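Side-chain contacts in LbaCas13a H328A (C2c2) (Lachnospiraceae bacterium NK4A179, PDB 5WLH), which binds pre-crRNA and, as a CRISPR-Cas13a nuclease, probably uses the guide to recognise and cleave RNA: residues 115-120 against 150-155; 342-347 against 420-425; 666-671 against 963-968. One frame throughout, in Å; residues are numbered along the deposited sequence.

Contact 1: 115-120 against 150-155; sequences EKAFEK and ERLKGI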
loop_
_atom_site.group_PDB
_atom_site.type_symbol
_atom_site.label_atom_id
_atom_site.label_comp_id
_atom_site.label_asym_id
_atom_site.label_seq_id
_atom_site.Cartn_x
_atom_site.Cartn_y
_atom_site.Cartn_z
ATOM N N GLU A 115 18.159 39.613 25.006
ATOM C CA GLU A 115 17.416 38.549 24.338
ATOM C C GLU A 115 15.965 38.949 24.111
ATOM O O GLU A 115 15.412 38.720 23.028
ATOM C CB GLU A 115 17.487 37.268 25.161
ATOM C CG GLU A 115 18.821 36.570 25.099
ATOM C CD GLU A 115 18.821 35.284 25.891
ATOM O OE1 GLU A 115 17.929 35.125 26.756
ATOM O OE2 GLU A 115 19.709 34.440 25.646
ATOM N N LYS A 116 15.336 39.555 25.120
ATOM C CA LYS A 116 13.946 39.978 24.985
ATOM C C LYS A 116 13.803 41.071 23.932
ATOM O O LYS A 116 12.854 41.056 23.141
ATOM C CB LYS A 116 13.407 40.458 26.334
ATOM C CG LYS A 116 12.686 39.388 27.160
ATOM C CD LYS A 116 11.366 38.961 26.517
ATOM C CE LYS A 116 11.188 37.443 26.555
ATOM N NZ LYS A 116 10.323 36.947 25.443
ATOM N N ALA A 117 14.731 42.029 23.903
ATOM C CA ALA A 117 14.650 43.094 22.907
ATOM C C ALA A 117 14.813 42.540 21.496
ATOM O O ALA A 117 14.089 42.937 20.575
ATOM C CB ALA A 117 15.709 44.160 23.189
ATOM N N PHE A 118 15.761 41.616 21.312
ATOM C CA PHE A 118 16.001 41.028 19.997
ATOM C C PHE A 118 14.795 40.217 19.532
ATOM O O PHE A 118 14.401 40.291 18.362
ATOM C CB PHE A 118 17.246 40.139 20.038
ATOM C CG PHE A 118 18.559 40.889 19.999
ATOM C CD1 PHE A 118 18.792 41.869 19.051
ATOM C CD2 PHE A 118 19.571 40.573 20.894
ATOM C CE1 PHE A 118 20.013 42.544 19.009
ATOM C CE2 PHE A 118 20.784 41.230 20.866
ATOM C CZ PHE A 118 21.008 42.224 19.915
ATOM N N GLU A 119 14.184 39.448 20.434
ATOM C CA GLU A 119 12.986 38.702 20.054
ATOM C C GLU A 119 11.846 39.641 19.691
ATOM O O GLU A 119 11.111 39.388 18.729
ATOM C CB GLU A 119 12.550 37.759 21.173
ATOM C CG GLU A 119 11.329 36.918 20.791
ATOM C CD GLU A 119 10.639 36.281 21.983
ATOM O OE1 GLU A 119 10.183 35.121 21.855
ATOM O OE2 GLU A 119 10.555 36.935 23.048
ATOM N N LYS A 120 11.675 40.722 20.457
ATOM C CA LYS A 120 10.645 41.703 20.140
ATOM C C LYS A 120 10.920 42.378 18.801
ATOM O O LYS A 120 9.994 42.624 18.019
ATOM C CB LYS A 120 10.549 42.738 21.259
ATOM C CG LYS A 120 9.738 43.965 20.898
ATOM C CD LYS A 120 8.250 43.697 21.003
ATOM C CE LYS A 120 7.513 44.961 21.410
ATOM N NZ LYS A 120 8.202 45.650 22.539
ATOM N N GLU A 150 21.386 51.703 19.775
ATOM C CA GLU A 150 22.507 51.795 18.846
ATOM C C GLU A 150 23.412 50.571 18.936
ATOM O O GLU A 150 23.881 50.064 17.911
ATOM C CB GLU A 150 23.307 53.072 19.108
ATOM C CG GLU A 150 23.936 53.666 17.858
ATOM C CD GLU A 150 22.903 54.038 16.809
ATOM O OE1 GLU A 150 21.904 54.702 17.166
ATOM O OE2 GLU A 150 23.087 53.662 15.629
ATOM N N ARG A 151 23.674 50.081 20.152
ATOM C CA ARG A 151 24.492 48.880 20.294
ATOM C C ARG A 151 23.800 47.665 19.681
ATOM O O ARG A 151 24.415 46.897 18.933
ATOM C CB ARG A 151 24.806 48.622 21.767
ATOM C CG ARG A 151 25.670 47.406 21.997
ATOM C CD ARG A 151 25.810 47.130 23.491
ATOM N NE ARG A 151 26.620 45.948 23.743
ATOM C CZ ARG A 151 26.707 45.343 24.921
ATOM N NH1 ARG A 151 27.467 44.266 25.053
ATOM N NH2 ARG A 151 26.030 45.814 25.963
ATOM N N LEU A 152 22.521 47.472 20.000
ATOM C CA LEU A 152 21.800 46.304 19.500
ATOM C C LEU A 152 21.725 46.326 17.981
ATOM O O LEU A 152 22.006 45.319 17.317
ATOM C CB LEU A 152 20.401 46.258 20.114
ATOM C CG LEU A 152 20.373 46.167 21.640
ATOM C CD1 LEU A 152 19.003 45.684 22.153
ATOM C CD2 LEU A 152 21.473 45.250 22.118
ATOM N N LYS A 153 21.365 47.479 17.412
ATOM C CA LYS A 153 21.333 47.607 15.959
ATOM C C LYS A 153 22.683 47.239 15.348
ATOM O O LYS A 153 22.745 46.628 14.275
ATOM C CB LYS A 153 20.907 49.032 15.593
ATOM C CG LYS A 153 21.017 49.409 14.131
ATOM C CD LYS A 153 20.620 50.869 13.952
ATOM C CE LYS A 153 21.373 51.513 12.802
ATOM N NZ LYS A 153 20.455 51.917 11.700
ATOM N N GLY A 154 23.781 47.568 16.036
ATOM C CA GLY A 154 25.089 47.203 15.520
ATOM C C GLY A 154 25.354 45.711 15.593
ATOM O O GLY A 154 26.016 45.143 14.721
ATOM N N ILE A 155 24.834 45.049 16.627
ATOM C CA ILE A 155 25.025 43.608 16.744
ATOM C C ILE A 155 24.367 42.888 15.574
ATOM O O ILE A 155 24.907 41.907 15.045
ATOM C CB ILE A 155 24.483 43.102 18.095
ATOM C CG1 ILE A 155 25.400 43.547 19.238
ATOM C CG2 ILE A 155 24.408 41.572 18.105
ATOM C CD1 ILE A 155 24.921 43.095 20.601
#
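Phe118 drives its ring end-on into the side of a neighbouring helix, where Leu152 and Ile155 receive it. This is plain helix-to-helix packing in the helical N-terminal part of Cas13a, probably within its recognition lobe. Here the segments of helices 115-130 and 146-155 cross at -65°, with axes 11.4 Å apart at their closest, and the side chains that meet across the gap are all apolar.

The Phe118 ring meets Leu152 at a slant. Its CZ lies 3.8 Å from Leu152 CD2, and the methyl sits neither squarely over the ring face nor squarely at its edge. The Phe118 and Ile155 side chains cross at about a right angle, and CZ is 3.9 Å from Ile155 CG2, so the far end of the ring presses on both residues, one helical turn apart. CG of Phe118 stands beside the backbone N and anti to the carbonyl carbon (chi1 -78°), which throws the ring across the gap although the CB itself does not aim at the partner helix.

Leu152 works with both its branches. CD2 takes the phenyl, while CD1 reaches Ala117, touching Ala117 CB at 3.8 Å. Leu107 of helix 103-107 lies against both Phe118 and Ile155, Phe114 packs on Leu152, and Tyr231 reaches Phe118, so other parts of the domain add to the packing round Phe118, Leu152 and Ile155. Beside them, Arg151 is tied by a salt bridge to Asp110. At the ring's edge, and in its plane, Phe118 CE1 stands 3.8 Å from the carbonyl O of Leu152.

Contact 2: 342-347 against 420-425; sequences IKLPLE and KQVTEF. With nucleotides of chain B.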
loop_
_atom_site.group_PDB
_atom_site.type_symbol
_atom_site.label_atom_id
_atom_site.label_comp_id
_atom_site.label_asym_id
_atom_site.label_seq_id
_atom_site.Cartn_x
_atom_site.Cartn_y
_atom_site.Cartn_z
ATOM N N ILE A 342 8.224 29.500 -19.516
ATOM C CA ILE A 342 9.429 30.214 -19.119
ATOM C C ILE A 342 10.518 29.896 -20.131
ATOM O O ILE A 342 10.470 28.890 -20.842
ATOM C CB ILE A 342 9.926 29.829 -17.707
ATOM C CG1 ILE A 342 10.107 28.310 -17.600
ATOM C CG2 ILE A 342 8.979 30.334 -16.640
ATOM C CD1 ILE A 342 10.856 27.907 -16.350
ATOM N N LYS A 343 11.513 30.771 -20.187
ATOM C CA LYS A 343 12.708 30.514 -20.979
ATOM C C LYS A 343 13.690 29.720 -20.119
ATOM O O LYS A 343 14.110 30.180 -19.053
ATOM C CB LYS A 343 13.310 31.827 -21.495
ATOM C CG LYS A 343 13.772 32.819 -20.418
ATOM C CD LYS A 343 15.264 32.657 -20.110
ATOM C CE LYS A 343 15.592 33.138 -18.707
ATOM N NZ LYS A 343 16.795 32.438 -18.190
ATOM N N LEU A 344 14.017 28.526 -20.552
ATOM C CA LEU A 344 14.961 27.769 -19.747
ATOM C C LEU A 344 16.385 28.278 -19.982
ATOM O O LEU A 344 16.755 28.572 -21.119
ATOM C CB LEU A 344 14.878 26.290 -20.090
ATOM C CG LEU A 344 13.562 25.626 -19.680
ATOM C CD1 LEU A 344 13.568 24.184 -20.106
ATOM C CD2 LEU A 344 13.374 25.757 -18.181
ATOM N N PRO A 345 17.190 28.414 -18.930
ATOM C CA PRO A 345 18.621 28.679 -19.127
ATOM C C PRO A 345 19.277 27.529 -19.880
ATOM O O PRO A 345 18.781 26.403 -19.897
ATOM C CB PRO A 345 19.170 28.791 -17.697
ATOM C CG PRO A 345 17.956 28.927 -16.807
ATOM C CD PRO A 345 16.844 28.239 -17.510
ATOM N N LEU A 346 20.410 27.824 -20.515
ATOM C CA LEU A 346 21.152 26.787 -21.222
ATOM C C LEU A 346 21.723 25.765 -20.241
ATOM O O LEU A 346 21.967 26.065 -19.069
ATOM C CB LEU A 346 22.286 27.399 -22.050
ATOM C CG LEU A 346 21.923 28.183 -23.316
ATOM C CD1 LEU A 346 20.847 27.462 -24.117
ATOM C CD2 LEU A 346 21.495 29.610 -22.983
ATOM N N GLU A 347 21.934 24.547 -20.734
ATOM C CA GLU A 347 22.518 23.492 -19.918
ATOM C C GLU A 347 23.959 23.840 -19.537
ATOM O O GLU A 347 24.572 24.768 -20.072
ATOM C CB GLU A 347 22.471 22.157 -20.659
ATOM C CG GLU A 347 21.113 21.477 -20.618
ATOM C CD GLU A 347 20.801 20.724 -21.897
ATOM O OE1 GLU A 347 19.812 19.960 -21.915
ATOM O OE2 GLU A 347 21.545 20.898 -22.888
ATOM N N LYS A 420 12.008 17.435 -10.231
ATOM C CA LYS A 420 13.185 16.582 -10.124
ATOM C C LYS A 420 14.229 16.963 -11.164
ATOM O O LYS A 420 15.419 17.051 -10.849
ATOM C CB LYS A 420 12.801 15.115 -10.284
ATOM C CG LYS A 420 11.433 14.801 -9.746
ATOM C CD LYS A 420 11.539 14.093 -8.416
ATOM C CE LYS A 420 10.166 13.765 -7.872
ATOM N NZ LYS A 420 10.184 12.481 -7.165
ATOM N N GLN A 421 13.800 17.212 -12.396
ATOM C CA GLN A 421 14.728 17.494 -13.482
ATOM C C GLN A 421 14.157 18.615 -14.337
ATOM O O GLN A 421 12.979 18.572 -14.707
ATOM C CB GLN A 421 14.961 16.237 -14.323
ATOM C CG GLN A 421 16.307 16.180 -14.997
ATOM C CD GLN A 421 16.203 15.584 -16.381
ATOM O OE1 GLN A 421 15.362 14.718 -16.625
ATOM N NE2 GLN A 421 17.046 16.048 -17.300
ATOM N N VAL A 422 14.980 19.627 -14.622
ATOM C CA VAL A 422 14.604 20.645 -15.599
ATOM C C VAL A 422 14.430 19.976 -16.957
ATOM O O VAL A 422 15.356 19.334 -17.468
ATOM C CB VAL A 422 15.666 21.757 -15.661
ATOM C CG1 VAL A 422 15.372 22.723 -16.813
ATOM C CG2 VAL A 422 15.787 22.501 -14.305
ATOM N N THR A 423 13.240 20.109 -17.549
ATOM C CA THR A 423 12.970 19.562 -18.876
ATOM C C THR A 423 12.210 20.588 -19.695
ATOM O O THR A 423 11.449 21.397 -19.152
ATOM C CB THR A 423 12.137 18.264 -18.847
ATOM O OG1 THR A 423 10.836 18.551 -18.319
ATOM C CG2 THR A 423 12.803 17.189 -17.999
ATOM N N GLU A 424 12.385 20.526 -21.015
ATOM C CA GLU A 424 11.649 21.455 -21.861
ATOM C C GLU A 424 10.154 21.141 -21.872
ATOM O O GLU A 424 9.331 22.061 -21.894
ATOM C CB GLU A 424 12.210 21.463 -23.282
ATOM C CG GLU A 424 11.365 22.309 -24.248
ATOM C CD GLU A 424 11.105 23.734 -23.738
ATOM O OE1 GLU A 424 9.926 24.179 -23.740
ATOM O OE2 GLU A 424 12.078 24.412 -23.336
ATOM N N PHE A 425 9.766 19.860 -21.851
ATOM C CA PHE A 425 8.332 19.590 -21.968
ATOM C C PHE A 425 7.557 20.178 -20.790
ATOM O O PHE A 425 6.429 20.654 -20.968
ATOM C CB PHE A 425 8.073 18.091 -22.158
ATOM C CG PHE A 425 8.058 17.266 -20.878
ATOM C CD1 PHE A 425 6.904 17.160 -20.120
ATOM C CD2 PHE A 425 9.172 16.534 -20.497
ATOM C CE1 PHE A 425 6.873 16.378 -18.977
ATOM C CE2 PHE A 425 9.156 15.748 -19.352
ATOM C CZ PHE A 425 7.990 15.678 -18.585
ATOM P P G B 5 2.753 11.852 -16.585
ATOM O OP1 G B 5 2.586 11.537 -15.139
ATOM O OP2 G B 5 2.331 13.182 -17.102
ATOM O "O5'" G B 5 4.271 11.681 -16.982
ATOM C "C5'" G B 5 5.002 10.518 -16.644
ATOM C "C4'" G B 5 6.390 10.604 -17.231
ATOM O "O4'" G B 5 6.293 10.555 -18.681
ATOM C "C3'" G B 5 7.145 11.900 -16.962
ATOM O "O3'" G B 5 7.773 11.924 -15.690
ATOM C "C2'" G B 5 8.145 11.935 -18.111
ATOM O "O2'" G B 5 9.212 11.035 -17.848
ATOM C "C1'" G B 5 7.296 11.379 -19.256
ATOM N N9 G B 5 6.620 12.460 -19.994
ATOM C C8 G B 5 5.382 12.997 -19.729
ATOM N N7 G B 5 5.035 13.950 -20.558
ATOM C C5 G B 5 6.120 14.042 -21.424
ATOM C C6 G B 5 6.323 14.907 -22.530
ATOM O O6 G B 5 5.555 15.778 -22.955
ATOM N N1 G B 5 7.560 14.677 -23.123
ATOM C C2 G B 5 8.478 13.735 -22.708
ATOM N N2 G B 5 9.614 13.652 -23.410
ATOM N N3 G B 5 8.311 12.918 -21.670
ATOM C C4 G B 5 7.111 13.141 -21.085
ATOM P P U B 7 5.287 12.962 -9.468
ATOM O OP1 U B 7 4.215 13.648 -8.719
ATOM O OP2 U B 7 6.320 13.757 -10.206
ATOM O "O5'" U B 7 6.070 11.979 -8.508
ATOM C "C5'" U B 7 5.350 11.060 -7.688
ATOM C "C4'" U B 7 6.317 10.190 -6.936
ATOM O "O4'" U B 7 7.027 9.334 -7.871
ATOM C "C3'" U B 7 7.415 10.952 -6.224
ATOM O "O3'" U B 7 6.972 11.455 -4.970
ATOM C "C2'" U B 7 8.529 9.914 -6.122
ATOM O "O2'" U B 7 8.286 9.024 -5.052
ATOM C "C1'" U B 7 8.349 9.137 -7.433
ATOM N N1 U B 7 9.263 9.625 -8.486
ATOM C C2 U B 7 10.515 9.049 -8.515
ATOM O O2 U B 7 10.804 8.176 -7.719
ATOM N N3 U B 7 11.355 9.519 -9.497
ATOM C C4 U B 7 11.066 10.497 -10.432
ATOM O O4 U B 7 11.916 10.833 -11.259
ATOM C C5 U B 7 9.744 11.049 -10.329
ATOM C C6 U B 7 8.907 10.603 -9.384
ATOM P P A B 8 7.257 12.962 -4.553
ATOM O OP1 A B 8 8.627 13.332 -5.077
ATOM O OP2 A B 8 6.913 13.103 -3.125
ATOM O "O5'" A B 8 6.261 13.802 -5.462
ATOM C "C5'" A B 8 5.073 14.358 -4.949
ATOM C "C4'" A B 8 3.909 13.457 -5.263
ATOM O "O4'" A B 8 4.012 12.243 -4.480
ATOM C "C3'" A B 8 2.549 14.032 -4.915
ATOM O "O3'" A B 8 2.054 14.819 -5.978
ATOM C "C2'" A B 8 1.702 12.801 -4.640
ATOM O "O2'" A B 8 1.282 12.207 -5.863
ATOM C "C1'" A B 8 2.727 11.879 -3.986
ATOM N N9 A B 8 2.737 12.036 -2.519
ATOM C C8 A B 8 3.735 12.548 -1.721
ATOM N N7 A B 8 3.448 12.526 -0.438
ATOM C C5 A B 8 2.179 11.939 -0.392
ATOM C C6 A B 8 1.304 11.651 0.673
ATOM N N6 A B 8 1.620 11.877 1.940
ATOM N N1 A B 8 0.110 11.073 0.384
ATOM C C2 A B 8 -0.190 10.842 -0.905
ATOM N N3 A B 8 0.563 11.075 -1.984
ATOM C C4 A B 8 1.728 11.642 -1.658
#
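Leu344 and Glu424 mark the nearest approach of two irregular backbone segments, 342-347 and 420-425, their CA atoms 7.4 Å apart. Leu344 carries the contact. Its CG stands anti to the carbonyl carbon, beside the backbone N (chi1 -68°), and the two methyls part company beyond it. The Leu344 and Val422 side chains slide past each other in opposite directions, Leu344 CD2 meeting Val422 CG1 at 3.9 Å. CD1 of Leu344 lies 3.6 Å from the backbone O of Thr423 and just as near Glu424 OE2. Glu424 bends at chi2 (52°) to bring that carboxylate oxygen alongside the leucine.

Val422 is buried also against Arg363 and Val367 of helix 357-388, and Arg363 NH2 bonds the O of Pro345, so the same helix holds both loops. In the fold these are the loop leading into helix 357-388 and the connection from helix 398-417 to helix 429-458, and the second reaches the guide RNA through Lys420 and Phe425.

Lys420 runs over one face of the base of U7 of chain B, its CD 4.0 Å from U7 C5, and hydrogen-bonds through NZ to OP1 of A8 of chain B at 2.7 Å. At the other end Phe425 turns away from Leu344. The base of G5 of chain B lies nearly parallel over one face of its ring, offset toward the rim, with Phe425 CD1 3.3 Å from G5 C6. Tyr431 meets the phenylalanine edge-to-face. These low-numbered nucleotides are consistent with the repeat-derived 5' handle of a Cas13a guide.

Contact 3: 666-671 against 963-968; sequences KDNVER and VDAVID. With nucleotides of chain B.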
loop_
_atom_site.group_PDB
_atom_site.type_symbol
_atom_site.label_atom_id
_atom_site.label_comp_id
_atom_site.label_asym_id
_atom_site.label_seq_id
_atom_site.Cartn_x
_atom_site.Cartn_y
_atom_site.Cartn_z
ATOM N N LYS A 666 -1.721 -27.634 21.925
ATOM C CA LYS A 666 -2.913 -27.918 22.725
ATOM C C LYS A 666 -3.979 -26.852 22.540
ATOM O O LYS A 666 -5.178 -27.153 22.618
ATOM C CB LYS A 666 -2.547 -28.036 24.209
ATOM C CG LYS A 666 -1.994 -26.758 24.836
ATOM C CD LYS A 666 -1.510 -26.964 26.269
ATOM C CE LYS A 666 -0.604 -25.816 26.724
ATOM N NZ LYS A 666 -0.151 -25.963 28.138
ATOM N N ASP A 667 -3.572 -25.601 22.318
ATOM C CA ASP A 667 -4.502 -24.509 22.085
ATOM C C ASP A 667 -4.146 -23.826 20.781
ATOM O O ASP A 667 -2.966 -23.662 20.463
ATOM C CB ASP A 667 -4.475 -23.485 23.224
ATOM C CG ASP A 667 -4.694 -24.124 24.577
ATOM O OD1 ASP A 667 -5.624 -24.953 24.690
ATOM O OD2 ASP A 667 -3.937 -23.804 25.513
ATOM N N ASN A 668 -5.166 -23.443 20.020
ATOM C CA ASN A 668 -4.913 -22.625 18.842
ATOM C C ASN A 668 -4.361 -21.278 19.287
ATOM O O ASN A 668 -4.851 -20.681 20.249
ATOM C CB ASN A 668 -6.196 -22.453 18.031
ATOM C CG ASN A 668 -6.560 -23.710 17.261
ATOM O OD1 ASN A 668 -5.690 -24.526 16.939
ATOM N ND2 ASN A 668 -7.844 -23.875 16.965
ATOM N N VAL A 669 -3.317 -20.817 18.605
ATOM C CA VAL A 669 -2.606 -19.595 18.961
ATOM C C VAL A 669 -2.964 -18.517 17.945
ATOM O O VAL A 669 -2.808 -18.722 16.736
ATOM C CB VAL A 669 -1.088 -19.828 19.011
ATOM C CG1 VAL A 669 -0.363 -18.537 19.344
ATOM C CG2 VAL A 669 -0.760 -20.929 20.024
ATOM N N GLU A 670 -3.492 -17.399 18.433
ATOM C CA GLU A 670 -3.756 -16.222 17.610
ATOM C C GLU A 670 -2.543 -15.303 17.680
ATOM O O GLU A 670 -2.262 -14.717 18.728
ATOM C CB GLU A 670 -5.005 -15.505 18.105
ATOM C CG GLU A 670 -5.481 -14.385 17.214
ATOM C CD GLU A 670 -6.855 -13.902 17.634
ATOM O OE1 GLU A 670 -7.354 -14.418 18.657
ATOM O OE2 GLU A 670 -7.438 -13.025 16.955
ATOM N N ARG A 671 -1.815 -15.188 16.577
ATOM C CA ARG A 671 -0.633 -14.349 16.563
ATOM C C ARG A 671 -0.990 -12.879 16.471
ATOM O O ARG A 671 -1.921 -12.492 15.761
ATOM C CB ARG A 671 0.259 -14.708 15.392
ATOM C CG ARG A 671 0.976 -15.985 15.604
ATOM C CD ARG A 671 1.962 -16.160 14.500
ATOM N NE ARG A 671 2.223 -17.567 14.290
ATOM C CZ ARG A 671 2.948 -18.026 13.286
ATOM N NH1 ARG A 671 3.495 -17.161 12.432
ATOM N NH2 ARG A 671 3.131 -19.333 13.148
ATOM N N VAL A 963 -11.972 -16.703 12.800
ATOM C CA VAL A 963 -11.474 -16.478 11.448
ATOM C C VAL A 963 -9.999 -16.791 11.392
ATOM O O VAL A 963 -9.516 -17.444 10.461
ATOM C CB VAL A 963 -11.743 -15.036 10.998
ATOM C CG1 VAL A 963 -11.204 -14.844 9.574
ATOM C CG2 VAL A 963 -13.236 -14.768 11.035
ATOM N N ASP A 964 -9.264 -16.291 12.389
ATOM C CA ASP A 964 -7.840 -16.545 12.503
ATOM C C ASP A 964 -7.545 -18.035 12.477
ATOM O O ASP A 964 -6.726 -18.502 11.679
ATOM C CB ASP A 964 -7.309 -15.891 13.774
ATOM C CG ASP A 964 -5.794 -15.861 13.823
ATOM O OD1 ASP A 964 -5.183 -16.938 14.017
ATOM O OD2 ASP A 964 -5.201 -14.769 13.643
ATOM N N ALA A 965 -8.233 -18.804 13.331
ATOM C CA ALA A 965 -7.973 -20.235 13.407
ATOM C C ALA A 965 -8.281 -20.917 12.087
ATOM O O ALA A 965 -7.582 -21.847 11.683
ATOM C CB ALA A 965 -8.808 -20.851 14.529
ATOM N N VAL A 966 -9.335 -20.470 11.402
ATOM C CA VAL A 966 -9.686 -21.076 10.125
ATOM C C VAL A 966 -8.606 -20.801 9.093
ATOM O O VAL A 966 -8.155 -21.708 8.383
ATOM C CB VAL A 966 -11.046 -20.556 9.644
ATOM C CG1 VAL A 966 -11.246 -20.949 8.218
ATOM C CG2 VAL A 966 -12.177 -21.123 10.528
ATOM N N ILE A 967 -8.205 -19.535 8.963
ATOM C CA ILE A 967 -7.175 -19.216 7.979
ATOM C C ILE A 967 -5.885 -19.940 8.317
ATOM O O ILE A 967 -5.209 -20.471 7.433
ATOM C CB ILE A 967 -6.950 -17.702 7.883
ATOM C CG1 ILE A 967 -8.237 -16.984 7.495
ATOM C CG2 ILE A 967 -5.863 -17.412 6.824
ATOM C CD1 ILE A 967 -8.050 -15.475 7.343
ATOM N N ASP A 968 -5.523 -19.960 9.605
ATOM C CA ASP A 968 -4.320 -20.659 10.045
ATOM C C ASP A 968 -4.373 -22.132 9.666
ATOM O O ASP A 968 -3.358 -22.714 9.247
ATOM C CB ASP A 968 -4.149 -20.484 11.552
ATOM C CG ASP A 968 -3.000 -21.311 12.111
ATOM O OD1 ASP A 968 -1.854 -20.829 12.083
ATOM O OD2 ASP A 968 -3.251 -22.451 12.567
ATOM P P U B 35 4.716 -19.374 9.750
ATOM O OP1 U B 35 3.662 -18.379 10.045
ATOM O OP2 U B 35 4.867 -20.426 10.785
ATOM O "O5'" U B 35 4.474 -20.064 8.347
ATOM C "C5'" U B 35 3.530 -21.098 8.186
ATOM C "C4'" U B 35 3.611 -21.626 6.784
ATOM O "O4'" U B 35 3.266 -20.576 5.851
ATOM C "C3'" U B 35 5.001 -22.053 6.355
ATOM O "O3'" U B 35 5.290 -23.353 6.814
ATOM C "C2'" U B 35 4.940 -21.935 4.839
ATOM O "O2'" U B 35 4.357 -23.093 4.268
ATOM C "C1'" U B 35 3.984 -20.744 4.651
ATOM N N1 U B 35 4.729 -19.498 4.369
ATOM C C2 U B 35 5.099 -19.307 3.057
ATOM O O2 U B 35 4.810 -20.083 2.166
ATOM N N3 U B 35 5.802 -18.161 2.822
ATOM C C4 U B 35 6.188 -17.221 3.753
ATOM O O4 U B 35 6.842 -16.253 3.362
ATOM C C5 U B 35 5.779 -17.491 5.094
ATOM C C6 U B 35 5.074 -18.599 5.355
ATOM P P A B 34 4.954 -13.612 11.405
ATOM O OP1 A B 34 3.666 -14.165 11.914
ATOM O OP2 A B 34 6.055 -13.227 12.361
ATOM O "O5'" A B 34 5.628 -14.503 10.285
ATOM C "C5'" A B 34 4.843 -15.207 9.332
ATOM C "C4'" A B 34 5.577 -16.403 8.773
ATOM O "O4'" A B 34 6.588 -15.970 7.816
ATOM C "C3'" A B 34 6.303 -17.269 9.818
ATOM O "O3'" A B 34 6.126 -18.643 9.504
ATOM C "C2'" A B 34 7.774 -16.904 9.603
ATOM O "O2'" A B 34 8.692 -17.917 9.957
ATOM C "C1'" A B 34 7.805 -16.626 8.102
ATOM N N9 A B 34 8.952 -15.812 7.681
ATOM C C8 A B 34 9.313 -14.527 7.987
ATOM N N7 A B 34 10.454 -14.162 7.445
ATOM C C5 A B 34 10.883 -15.284 6.753
ATOM C C6 A B 34 12.018 -15.561 5.970
ATOM N N6 A B 34 13.004 -14.691 5.729
ATOM N N1 A B 34 12.124 -16.794 5.425
ATOM C C2 A B 34 11.151 -17.687 5.658
ATOM N N3 A B 34 10.039 -17.540 6.377
ATOM C C4 A B 34 9.964 -16.304 6.895
HETATM O O HOH W 1 -2.673 -16.511 14.075
HETATM O O HOH W 2 -5.517 -19.070 15.424
HETATM O O HOH W 3 -1.009 -20.389 14.765
HETATM O O HOH W 4 -6.153 -12.391 14.821
#
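Asn668 makes the first touch with helix 960-974, its ND2 resting 4.0 Å from Ala965 CB; Pro889 and Tyr890 also line the asparagine.

At Val669 the side chain faces away from the helix and the backbone takes over through water. Its carbonyl O accepts hydrogen bonds from water 2 and water 3. Water 2 passes on to Asp964 OD1 at 2.6 Å, and water 3 to Asp968 OD1 at 2.8 Å, so two acidic residues one turn apart are joined to one carbonyl. Water 1 also donates to Asp964 OD1 and accepts from the backbone N of Arg671.

Glu670 follows, its CG anti to the backbone N (chi1 -172°), which lays that methylene 3.6 Å from Asp964 OD2. The two carboxylates, planes 49° apart, bring Glu670 OE2 within 4.4 Å of Asp964 OD2. Water 4 donates to both oxygens, and the salt bridge from Lys929 to OE2 probably eases the repulsion. This probably lies in the largely helical nuclease lobe, where the loop after helix 654-665 rides over helix 960-974 and carries Arg671 to the guide.

Arg671 extends from CG to NE and presents the edge of its guanidinium to two successive phosphates of chain B. NH1 bonds OP1 of U35 at 2.7 Å and OP1 of A34 at 3.0 Å, while NH2 reaches OP2 of U35 at 3.1 Å in an almost straight bond (179°). A leucine here would probably strip both phosphates of this positive partner and lose the cation-pi contact with Tyr729.

From the N terminus, contact 1 closes first, pinning helix 115-130 to helix 146-155 across a mere 29 intervening residues. Contact 2 follows, drawing the loop before helix 357-388 to the one before helix 429-458, with 72 mostly helical residues between. Contact 3 spans much further, 291 residues, and seats a loop on helix 960-974. The three are in series: none nests within or crosses another. Contacts 2 and 3 lie on opposite sides of the chain's centre, their own centres 59 Å apart, yet each meets the same RNA strand. Contact 1 stays about 15 Å from the RNA at the nearest atom.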